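ABC transporter, substrate binding protein (Aeropyrum pernix, PDB 3EAF) probably captures a small solute outside the cell and delivers it to an ABC transporter for import, and carries a bound magnesium ion. Local coordinates at residues Tyr24-Phe35 and Val290-Ile301; Leu112-Pro120 and Gly317-Glu325. All coordinates share one frame; numbering follows the deposited sequence.

Contact 1 (Tyr24-Phe35 and Val290-Ile301)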
loop_
_atom_site.group_PDB
_atom_site.type_symbol
_atom_site.label_atom_id
_atom_site.label_comp_id
_atom_site.label_asym_id
_atom_site.label_seq_id
_atom_site.Cartn_x
_atom_site.Cartn_y
_atom_site.Cartn_z
ATOM N N TYR A 24 -2.113 -8.873 4.801
ATOM C CA TYR A 24 -0.837 -8.695 4.110
ATOM C C TYR A 24 0.149 -9.819 4.461
ATOM O O TYR A 24 0.810 -10.373 3.577
ATOM C CB TYR A 24 -0.246 -7.336 4.480
ATOM C CG TYR A 24 1.127 -7.028 3.922
ATOM C CD1 TYR A 24 1.270 -6.349 2.709
ATOM C CD2 TYR A 24 2.286 -7.360 4.632
ATOM C CE1 TYR A 24 2.522 -6.033 2.206
ATOM C CE2 TYR A 24 3.547 -7.044 4.128
ATOM C CZ TYR A 24 3.656 -6.381 2.919
ATOM O OH TYR A 24 4.904 -6.066 2.410
ATOM N N SER A 25 0.253 -10.136 5.751
ATOM C CA SER A 25 1.148 -11.210 6.211
ATOM C C SER A 25 0.770 -12.563 5.615
ATOM O O SER A 25 1.638 -13.306 5.154
ATOM C CB SER A 25 1.167 -11.313 7.734
ATOM O OG SER A 25 2.088 -12.318 8.115
ATOM N N LEU A 26 -0.523 -12.878 5.634
ATOM C CA LEU A 26 -1.033 -14.094 5.020
ATOM C C LEU A 26 -0.682 -14.169 3.533
ATOM O O LEU A 26 -0.257 -15.220 3.050
ATOM C CB LEU A 26 -2.551 -14.219 5.224
ATOM C CG LEU A 26 -3.296 -15.366 4.516
ATOM C CD1 LEU A 26 -2.711 -16.758 4.831
ATOM C CD2 LEU A 26 -4.788 -15.323 4.848
ATOM N N GLY A 27 -0.871 -13.066 2.809
ATOM C CA GLY A 27 -0.558 -13.031 1.380
ATOM C C GLY A 27 0.919 -13.197 1.084
ATOM O O GLY A 27 1.292 -13.862 0.121
ATOM N N ALA A 28 1.765 -12.581 1.902
ATOM C CA ALA A 28 3.213 -12.701 1.733
ATOM C C ALA A 28 3.688 -14.137 1.967
ATOM O O ALA A 28 4.515 -14.649 1.215
ATOM C CB ALA A 28 3.955 -11.729 2.664
ATOM N N GLU A 29 3.151 -14.781 3.001
ATOM C CA GLU A 29 3.507 -16.163 3.321
ATOM C C GLU A 29 3.015 -17.119 2.242
ATOM O O GLU A 29 3.759 -18.000 1.814
ATOM C CB GLU A 29 2.977 -16.571 4.692
ATOM C CG GLU A 29 3.774 -15.982 5.842
ATOM C CD GLU A 29 3.563 -16.748 7.136
ATOM O OE1 GLU A 29 2.474 -16.636 7.736
ATOM O OE2 GLU A 29 4.492 -17.468 7.545
ATOM N N LEU A 30 1.773 -16.931 1.801
ATOM C CA LEU A 30 1.234 -17.688 0.669
ATOM C C LEU A 30 2.164 -17.626 -0.534
ATOM O O LEU A 30 2.444 -18.648 -1.152
ATOM C CB LEU A 30 -0.148 -17.184 0.261
ATOM C CG LEU A 30 -1.377 -17.742 0.980
ATOM C CD1 LEU A 30 -2.618 -17.162 0.320
ATOM C CD2 LEU A 30 -1.402 -19.277 0.965
ATOM N N ALA A 31 2.645 -16.427 -0.851
ATOM C CA ALA A 31 3.533 -16.214 -2.002
ATOM C C ALA A 31 4.887 -16.906 -1.854
ATOM O O ALA A 31 5.357 -17.547 -2.794
ATOM C CB ALA A 31 3.719 -14.723 -2.271
ATOM N N PHE A 32 5.506 -16.774 -0.682
ATOM C CA PHE A 32 6.756 -17.476 -0.400
ATOM C C PHE A 32 6.594 -18.989 -0.591
ATOM O O PHE A 32 7.398 -19.631 -1.280
ATOM C CB PHE A 32 7.246 -17.179 1.015
ATOM C CG PHE A 32 7.949 -15.848 1.163
ATOM C CD1 PHE A 32 9.028 -15.510 0.338
ATOM C CD2 PHE A 32 7.559 -14.953 2.160
ATOM C CE1 PHE A 32 9.690 -14.279 0.487
ATOM C CE2 PHE A 32 8.213 -13.715 2.323
ATOM C CZ PHE A 32 9.279 -13.382 1.491
ATOM N N LYS A 33 5.548 -19.551 0.008
ATOM C CA LYS A 33 5.324 -20.991 -0.070
ATOM C C LYS A 33 5.003 -21.412 -1.504
ATOM O O LYS A 33 5.500 -22.440 -1.972
ATOM C CB LYS A 33 4.211 -21.434 0.883
ATOM C CG LYS A 33 4.544 -21.254 2.364
ATOM C CD LYS A 33 3.327 -21.565 3.212
ATOM C CE LYS A 33 3.648 -21.596 4.703
ATOM N NZ LYS A 33 2.461 -22.084 5.458
ATOM N N TYR A 34 4.194 -20.604 -2.192
ATOM C CA TYR A 34 3.782 -20.882 -3.571
ATOM C C TYR A 34 4.958 -20.955 -4.521
ATOM O O TYR A 34 5.166 -21.986 -5.163
ATOM C CB TYR A 34 2.779 -19.842 -4.071
ATOM C CG TYR A 34 2.261 -20.079 -5.478
ATOM C CD1 TYR A 34 1.320 -21.078 -5.742
ATOM C CD2 TYR A 34 2.705 -19.299 -6.542
ATOM C CE1 TYR A 34 0.838 -21.291 -7.033
ATOM C CE2 TYR A 34 2.231 -19.505 -7.841
ATOM C CZ TYR A 34 1.297 -20.495 -8.078
ATOM O OH TYR A 34 0.828 -20.694 -9.358
ATOM N N PHE A 35 5.726 -19.871 -4.606
ATOM C CA PHE A 35 6.822 -19.801 -5.566
ATOM C C PHE A 35 7.971 -20.754 -5.219
ATOM O O PHE A 35 8.590 -21.332 -6.121
ATOM C CB PHE A 35 7.296 -18.358 -5.770
ATOM C CG PHE A 35 6.261 -17.469 -6.422
ATOM C CD1 PHE A 35 5.870 -17.686 -7.742
ATOM C CD2 PHE A 35 5.673 -16.424 -5.713
ATOM C CE1 PHE A 35 4.911 -16.875 -8.348
ATOM C CE2 PHE A 35 4.712 -15.599 -6.313
ATOM C CZ PHE A 35 4.330 -15.830 -7.625
ATOM N N VAL A 290 -4.479 -9.576 1.255
ATOM C CA VAL A 290 -3.753 -10.759 0.801
ATOM C C VAL A 290 -3.035 -10.481 -0.527
ATOM O O VAL A 290 -1.862 -10.826 -0.684
ATOM C CB VAL A 290 -4.692 -11.993 0.698
ATOM C CG1 VAL A 290 -3.944 -13.225 0.170
ATOM C CG2 VAL A 290 -5.317 -12.302 2.061
ATOM N N VAL A 291 -3.726 -9.839 -1.466
ATOM C CA VAL A 291 -3.100 -9.445 -2.729
ATOM C C VAL A 291 -1.876 -8.546 -2.486
ATOM O O VAL A 291 -0.824 -8.750 -3.082
ATOM C CB VAL A 291 -4.106 -8.740 -3.678
ATOM C CG1 VAL A 291 -3.412 -8.274 -4.955
ATOM C CG2 VAL A 291 -5.282 -9.667 -4.007
ATOM N N GLN A 292 -2.014 -7.570 -1.592
ATOM C CA GLN A 292 -0.954 -6.591 -1.335
ATOM C C GLN A 292 0.317 -7.245 -0.815
ATOM O O GLN A 292 1.428 -6.844 -1.194
ATOM C CB GLN A 292 -1.443 -5.487 -0.385
ATOM C CG GLN A 292 -2.501 -4.599 -1.030
ATOM C CD GLN A 292 -2.968 -3.473 -0.148
ATOM O OE1 GLN A 292 -3.979 -3.593 0.526
ATOM N NE2 GLN A 292 -2.244 -2.364 -0.160
ATOM N N GLY A 293 0.146 -8.257 0.033
ATOM C CA GLY A 293 1.270 -9.058 0.528
ATOM C C GLY A 293 1.877 -9.938 -0.548
ATOM O O GLY A 293 3.097 -9.987 -0.709
ATOM N N PHE A 294 1.014 -10.626 -1.289
ATOM C CA PHE A 294 1.430 -11.533 -2.358
ATOM C C PHE A 294 2.273 -10.817 -3.418
ATOM O O PHE A 294 3.328 -11.315 -3.816
ATOM C CB PHE A 294 0.198 -12.187 -2.999
ATOM C CG PHE A 294 0.502 -13.439 -3.784
ATOM C CD1 PHE A 294 0.399 -14.694 -3.185
ATOM C CD2 PHE A 294 0.866 -13.366 -5.129
ATOM C CE1 PHE A 294 0.667 -15.863 -3.919
ATOM C CE2 PHE A 294 1.135 -14.523 -5.863
ATOM C CZ PHE A 294 1.044 -15.766 -5.256
ATOM N N VAL A 295 1.807 -9.651 -3.866
ATOM C CA VAL A 295 2.495 -8.917 -4.935
ATOM C C VAL A 295 3.861 -8.369 -4.537
ATOM O O VAL A 295 4.730 -8.215 -5.399
ATOM C CB VAL A 295 1.632 -7.792 -5.572
ATOM C CG1 VAL A 295 0.401 -8.388 -6.270
ATOM C CG2 VAL A 295 1.255 -6.699 -4.550
ATOM N N ASN A 296 4.057 -8.074 -3.251
ATOM C CA ASN A 296 5.379 -7.663 -2.775
ATOM C C ASN A 296 6.399 -8.793 -2.899
ATOM O O ASN A 296 7.502 -8.590 -3.404
ATOM C CB ASN A 296 5.328 -7.091 -1.349
ATOM C CG ASN A 296 4.831 -5.640 -1.321
ATOM O OD1 ASN A 296 4.334 -5.129 -2.325
ATOM N ND2 ASN A 296 4.967 -4.976 -0.173
ATOM N N VAL A 297 6.012 -9.988 -2.473
ATOM C CA VAL A 297 6.868 -11.165 -2.622
ATOM C C VAL A 297 7.098 -11.469 -4.111
ATOM O O VAL A 297 8.230 -11.752 -4.524
ATOM C CB VAL A 297 6.270 -12.384 -1.887
ATOM C CG1 VAL A 297 7.064 -13.645 -2.176
ATOM C CG2 VAL A 297 6.201 -12.105 -0.374
ATOM N N TRP A 298 6.031 -11.379 -4.907
ATOM C CA TRP A 298 6.105 -11.690 -6.337
ATOM C C TRP A 298 7.080 -10.770 -7.062
ATOM O O TRP A 298 7.805 -11.216 -7.955
ATOM C CB TRP A 298 4.728 -11.586 -6.997
ATOM C CG TRP A 298 4.566 -12.391 -8.272
ATOM C CD1 TRP A 298 5.550 -13.019 -8.999
ATOM C CD2 TRP A 298 3.340 -12.633 -8.970
ATOM N NE1 TRP A 298 4.999 -13.651 -10.094
ATOM C CE2 TRP A 298 3.648 -13.423 -10.103
ATOM C CE3 TRP A 298 2.004 -12.257 -8.749
ATOM C CZ2 TRP A 298 2.669 -13.839 -11.016
ATOM C CZ3 TRP A 298 1.029 -12.685 -9.656
ATOM C CH2 TRP A 298 1.371 -13.473 -10.767
ATOM N N LEU A 299 7.088 -9.488 -6.694
ATOM C CA LEU A 299 8.037 -8.547 -7.274
ATOM C C LEU A 299 9.473 -9.007 -7.018
ATOM O O LEU A 299 10.318 -8.923 -7.903
ATOM C CB LEU A 299 7.814 -7.120 -6.738
ATOM C CG LEU A 299 8.722 -6.022 -7.320
ATOM C CD1 LEU A 299 8.385 -5.746 -8.797
ATOM C CD2 LEU A 299 8.638 -4.742 -6.495
ATOM N N LEU A 300 9.743 -9.484 -5.803
ATOM C CA LEU A 300 11.043 -10.061 -5.465
ATOM C C LEU A 300 11.376 -11.283 -6.339
ATOM O O LEU A 300 12.497 -11.403 -6.850
ATOM C CB LEU A 300 11.094 -10.433 -3.976
ATOM C CG LEU A 300 12.323 -11.185 -3.469
ATOM C CD1 LEU A 300 13.574 -10.314 -3.564
ATOM C CD2 LEU A 300 12.101 -11.675 -2.046
ATOM N N ILE A 301 10.407 -12.181 -6.499
ATOM C CA ILE A 301 10.562 -13.374 -7.343
ATOM C C ILE A 301 10.973 -12.994 -8.763
ATOM O O ILE A 301 11.894 -13.587 -9.332
ATOM C CB ILE A 301 9.246 -14.215 -7.406
ATOM C CG1 ILE A 301 8.817 -14.697 -6.010
ATOM C CG2 ILE A 301 9.367 -15.376 -8.401
ATOM C CD1 ILE A 301 9.906 -15.345 -5.187
#
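Ala-31 and Val-297 face each other at the apolar centre, their CB atoms 3.5 Å apart, tighter than usual carbon contact. The Ala-31 methyl also rests over one face of the Phe-294 ring, CB 3.7 Å from its centroid, and that ring is a knob among Gly-27, Leu-30, Ala-31 and Phe-35. Val-297 CG1 also reaches Ala-31 CB, while its other branch, CG2, covers a face of the Phe-32 ring. Toward the C-terminal ends, Phe-35 CZ stands 3.2 Å above the Trp-298 ring plane, while Ile-301 CG2 lies over a face of Phe-35. At the other end the axes close to 6.2 Å, crossing at -40°, because Gly-27 and Gly-293 meet backbone to backbone: Gly-27 CA lies 3.3 Å from Val-290 O, and a CB on either glycine would clash. The Tyr-24 ring lies over Gly-293 CA because chi1 (176°) turns it away from its own backbone N. At the polar edge Asn-296 ND2 donates to Tyr-24 OH at 2.8 Å (140°), the hydroxyl lying somewhat out of the amide plane. One bent hydrogen bond beside buried carbon implies that close fit, with CA-H...O contacts at the glycines, holds helices 18-38 and 288-304 together.

Contact 2 (Leu112-Pro120 and Gly317-Glu325). With MG (magnesium ion), chain C.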
loop_
_atom_site.group_PDB
_atom_site.type_symbol
_atom_site.label_atom_id
_atom_site.label_comp_id
_atom_site.label_asym_id
_atom_site.label_seq_id
_atom_site.Cartn_x
_atom_site.Cartn_y
_atom_site.Cartn_z
ATOM N N LEU A 112 11.142 7.048 -2.763
ATOM C CA LEU A 112 11.420 7.016 -4.203
ATOM C C LEU A 112 12.870 7.312 -4.579
ATOM O O LEU A 112 13.364 6.786 -5.575
ATOM C CB LEU A 112 10.464 7.957 -4.959
ATOM C CG LEU A 112 8.966 7.634 -4.882
ATOM C CD1 LEU A 112 8.123 8.777 -5.405
ATOM C CD2 LEU A 112 8.629 6.342 -5.615
ATOM N N VAL A 113 13.543 8.139 -3.778
ATOM C CA VAL A 113 14.930 8.535 -4.038
ATOM C C VAL A 113 15.953 7.680 -3.269
ATOM O O VAL A 113 17.167 7.906 -3.365
ATOM C CB VAL A 113 15.170 10.044 -3.734
ATOM C CG1 VAL A 113 14.412 10.910 -4.719
ATOM C CG2 VAL A 113 14.791 10.387 -2.286
ATOM N N LYS A 114 15.454 6.695 -2.521
ATOM C CA LYS A 114 16.316 5.810 -1.735
ATOM C C LYS A 114 16.630 4.576 -2.575
ATOM O O LYS A 114 15.716 3.882 -3.010
ATOM C CB LYS A 114 15.644 5.425 -0.411
ATOM C CG LYS A 114 15.188 6.608 0.452
ATOM C CD LYS A 114 16.370 7.396 0.991
ATOM C CE LYS A 114 15.916 8.498 1.936
ATOM N NZ LYS A 114 17.018 9.452 2.243
ATOM N N PRO A 115 17.927 4.318 -2.832
ATOM C CA PRO A 115 18.308 3.349 -3.868
ATOM C C PRO A 115 17.805 1.911 -3.686
ATOM O O PRO A 115 17.638 1.215 -4.670
ATOM C CB PRO A 115 19.844 3.390 -3.845
ATOM C CG PRO A 115 20.172 4.744 -3.248
ATOM C CD PRO A 115 19.110 4.923 -2.195
ATOM N N PHE A 116 17.575 1.463 -2.455
ATOM C CA PHE A 116 17.196 0.062 -2.236
ATOM C C PHE A 116 15.727 -0.152 -1.879
ATOM O O PHE A 116 15.318 -1.284 -1.617
ATOM C CB PHE A 116 18.132 -0.613 -1.218
ATOM C CG PHE A 116 19.440 -1.048 -1.813
ATOM C CD1 PHE A 116 19.632 -2.373 -2.211
ATOM C CD2 PHE A 116 20.471 -0.127 -2.021
ATOM C CE1 PHE A 116 20.845 -2.781 -2.783
ATOM C CE2 PHE A 116 21.690 -0.525 -2.586
ATOM C CZ PHE A 116 21.872 -1.859 -2.973
ATOM N N ASN A 117 14.937 0.926 -1.902
ATOM C CA ASN A 117 13.509 0.839 -1.596
ATOM C C ASN A 117 12.620 0.795 -2.838
ATOM O O ASN A 117 12.760 1.619 -3.751
ATOM C CB ASN A 117 13.079 1.977 -0.665
ATOM C CG ASN A 117 13.678 1.847 0.729
ATOM O OD1 ASN A 117 13.080 1.247 1.631
ATOM N ND2 ASN A 117 14.871 2.382 0.904
ATOM N N PHE A 118 11.713 -0.183 -2.861
ATOM C CA PHE A 118 10.793 -0.399 -3.978
ATOM C C PHE A 118 9.412 -0.758 -3.430
ATOM O O PHE A 118 9.288 -1.296 -2.332
ATOM C CB PHE A 118 11.272 -1.551 -4.876
ATOM C CG PHE A 118 12.609 -1.321 -5.528
ATOM C CD1 PHE A 118 12.688 -0.800 -6.819
ATOM C CD2 PHE A 118 13.792 -1.665 -4.871
ATOM C CE1 PHE A 118 13.924 -0.596 -7.435
ATOM C CE2 PHE A 118 15.036 -1.470 -5.480
ATOM C CZ PHE A 118 15.103 -0.942 -6.767
ATOM N N TYR A 119 8.376 -0.451 -4.199
ATOM C CA TYR A 119 7.034 -0.977 -3.931
ATOM C C TYR A 119 6.258 -0.967 -5.240
ATOM O O TYR A 119 6.440 -0.058 -6.045
ATOM C CB TYR A 119 6.307 -0.201 -2.814
ATOM C CG TYR A 119 6.425 1.310 -2.879
ATOM C CD1 TYR A 119 5.558 2.064 -3.679
ATOM C CD2 TYR A 119 7.385 1.991 -2.125
ATOM C CE1 TYR A 119 5.664 3.451 -3.755
ATOM C CE2 TYR A 119 7.492 3.386 -2.190
ATOM C CZ TYR A 119 6.629 4.106 -3.006
ATOM O OH TYR A 119 6.724 5.480 -3.063
ATOM N N PRO A 120 5.400 -1.984 -5.464
ATOM C CA PRO A 120 4.714 -2.158 -6.749
ATOM C C PRO A 120 3.432 -1.321 -6.892
ATOM O O PRO A 120 2.389 -1.837 -7.312
ATOM C CB PRO A 120 4.383 -3.651 -6.743
ATOM C CG PRO A 120 4.103 -3.942 -5.314
ATOM C CD PRO A 120 5.026 -3.044 -4.505
ATOM N N GLY A 317 21.767 -8.532 -2.478
ATOM C CA GLY A 317 20.736 -7.487 -2.544
ATOM C C GLY A 317 20.950 -6.459 -3.641
ATOM O O GLY A 317 19.989 -5.939 -4.201
ATOM N N GLU A 318 22.215 -6.169 -3.942
ATOM C CA GLU A 318 22.581 -5.248 -5.019
ATOM C C GLU A 318 22.239 -5.791 -6.411
ATOM O O GLU A 318 21.864 -5.025 -7.297
ATOM C CB GLU A 318 24.067 -4.898 -4.938
ATOM C CG GLU A 318 24.511 -3.822 -5.910
ATOM C CD GLU A 318 25.938 -3.382 -5.666
ATOM O OE1 GLU A 318 26.857 -4.222 -5.818
ATOM O OE2 GLU A 318 26.139 -2.197 -5.320
ATOM N N ALA A 319 22.377 -7.103 -6.602
ATOM C CA ALA A 319 21.974 -7.740 -7.855
ATOM C C ALA A 319 20.462 -7.611 -8.031
ATOM O O ALA A 319 19.975 -7.367 -9.134
ATOM C CB ALA A 319 22.397 -9.207 -7.878
ATOM N N LEU A 320 19.727 -7.755 -6.929
ATOM C CA LEU A 320 18.265 -7.627 -6.935
ATOM C C LEU A 320 17.811 -6.194 -7.215
ATOM O O LEU A 320 16.887 -5.987 -8.008
ATOM C CB LEU A 320 17.666 -8.130 -5.613
ATOM C CG LEU A 320 17.764 -9.637 -5.335
ATOM C CD1 LEU A 320 17.300 -9.952 -3.926
ATOM C CD2 LEU A 320 16.971 -10.452 -6.354
ATOM N N LYS A 321 18.462 -5.218 -6.573
ATOM C CA LYS A 321 18.169 -3.793 -6.820
ATOM C C LYS A 321 18.334 -3.421 -8.290
ATOM O O LYS A 321 17.480 -2.755 -8.873
ATOM C CB LYS A 321 19.054 -2.865 -5.973
ATOM C CG LYS A 321 19.340 -1.505 -6.669
ATOM C CD LYS A 321 19.918 -0.480 -5.742
ATOM C CE LYS A 321 21.023 0.341 -6.404
ATOM N NZ LYS A 321 20.624 1.120 -7.605
ATOM N N GLU A 322 19.446 -3.849 -8.875
ATOM C CA GLU A 322 19.779 -3.487 -10.242
ATOM C C GLU A 322 18.825 -4.132 -11.251
ATOM O O GLU A 322 18.455 -3.506 -12.247
ATOM C CB GLU A 322 21.250 -3.807 -10.530
ATOM C CG GLU A 322 22.205 -2.906 -9.725
ATOM C CD GLU A 322 23.673 -3.122 -10.032
ATOM O OE1 GLU A 322 24.010 -3.991 -10.871
ATOM O OE2 GLU A 322 24.510 -2.414 -9.418
ATOM N N ALA A 323 18.418 -5.370 -10.968
ATOM C CA ALA A 323 17.415 -6.070 -11.761
ATOM C C ALA A 323 16.064 -5.360 -11.719
ATOM O O ALA A 323 15.378 -5.281 -12.730
ATOM C CB ALA A 323 17.270 -7.517 -11.285
ATOM N N LEU A 324 15.679 -4.854 -10.547
ATOM C CA LEU A 324 14.415 -4.125 -10.414
ATOM C C LEU A 324 14.434 -2.803 -11.199
ATOM O O LEU A 324 13.393 -2.322 -11.640
ATOM C CB LEU A 324 14.069 -3.890 -8.937
ATOM C CG LEU A 324 13.614 -5.123 -8.139
ATOM C CD1 LEU A 324 13.754 -4.892 -6.625
ATOM C CD2 LEU A 324 12.187 -5.533 -8.505
ATOM N N GLU A 325 15.629 -2.245 -11.381
ATOM C CA GLU A 325 15.817 -1.002 -12.137
ATOM C C GLU A 325 15.949 -1.211 -13.652
ATOM O O GLU A 325 15.794 -0.265 -14.428
ATOM C CB GLU A 325 17.036 -0.237 -11.600
ATOM C CG GLU A 325 16.808 0.386 -10.229
ATOM C CD GLU A 325 18.030 1.082 -9.664
ATOM O OE1 GLU A 325 19.166 0.689 -10.005
ATOM O OE2 GLU A 325 17.853 2.022 -8.857
HETATM MG MG MG C . 13.582 0.600 -15.043
HETATM O O HOH W 1 12.643 -1.074 -13.764
HETATM O O HOH W 2 14.224 -0.147 -17.350
HETATM O O HOH W 3 13.456 2.878 -16.221
#
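Lys-321 lies across Phe-116 and can be followed outward from the helix. Its CB touches the ring at CE1 (3.7 Å); CG passes toward Pro-115 O. CD sits over the centre of the ring face, 3.6 Å from the Phe-116 centroid, and presses on Pro-115 O, a buried carbonyl without a polar partner. CE skirts CE2 of Phe-116, and bends at chi3 (140°) and chi4 (60°) carry NZ to Glu-325, where it makes a salt bridge to OE1 at 2.8 Å, on the syn side but 33° out of the carboxylate plane. With Phe-116 cut back to an alanine, the lysine methylenes would probably lose the ring face beneath them and swing more freely from Glu-325. Alongside, Phe-118 takes Leu-324 CD1 over one face (3.8 Å to the centroid) and Glu-325 CG at its edge. His-346 grips Glu-325 OE2 and stacks on Phe-118. The backbone O of Glu-325 binds magnesium at 2.5 Å, with three waters, Asp-340 and Tyr-341; water 1 also donates to Leu-324 O. The contact sets helix 317-326 against the edge strand 117-118 and its preceding turn, beside strand 101-104, with helix 85-98 touching Pro-115 and Phe-116 and helix 288-304 touching Leu-320 and Leu-324.

How the contacts relate
From the N terminus the chain passes strand 3-11, then helix 18-38, then the remaining strands of the six-stranded sheet to 117-118, and runs through most of the seven-stranded sheet before returning in helices 288-304 and 317-326. Contact 1 closes a loop of 254 residues, contact 2 one of 196. The segments alternate, so the loops cross rather than nest. Their centres are about 18 Å apart, yet they touch: Asn-296 OD1 meets Pro-120 CD at 3.1 Å, and Leu-299 and Leu-300 pack on Leu-324 and Leu-320. Contact 1 joins helix 288-304 to helix 18-38, contact 2 helix 317-326 to edge strand 117-118, so both cover the N-terminal lobe, the chain crossing back between lobes as in periplasmic binding proteins.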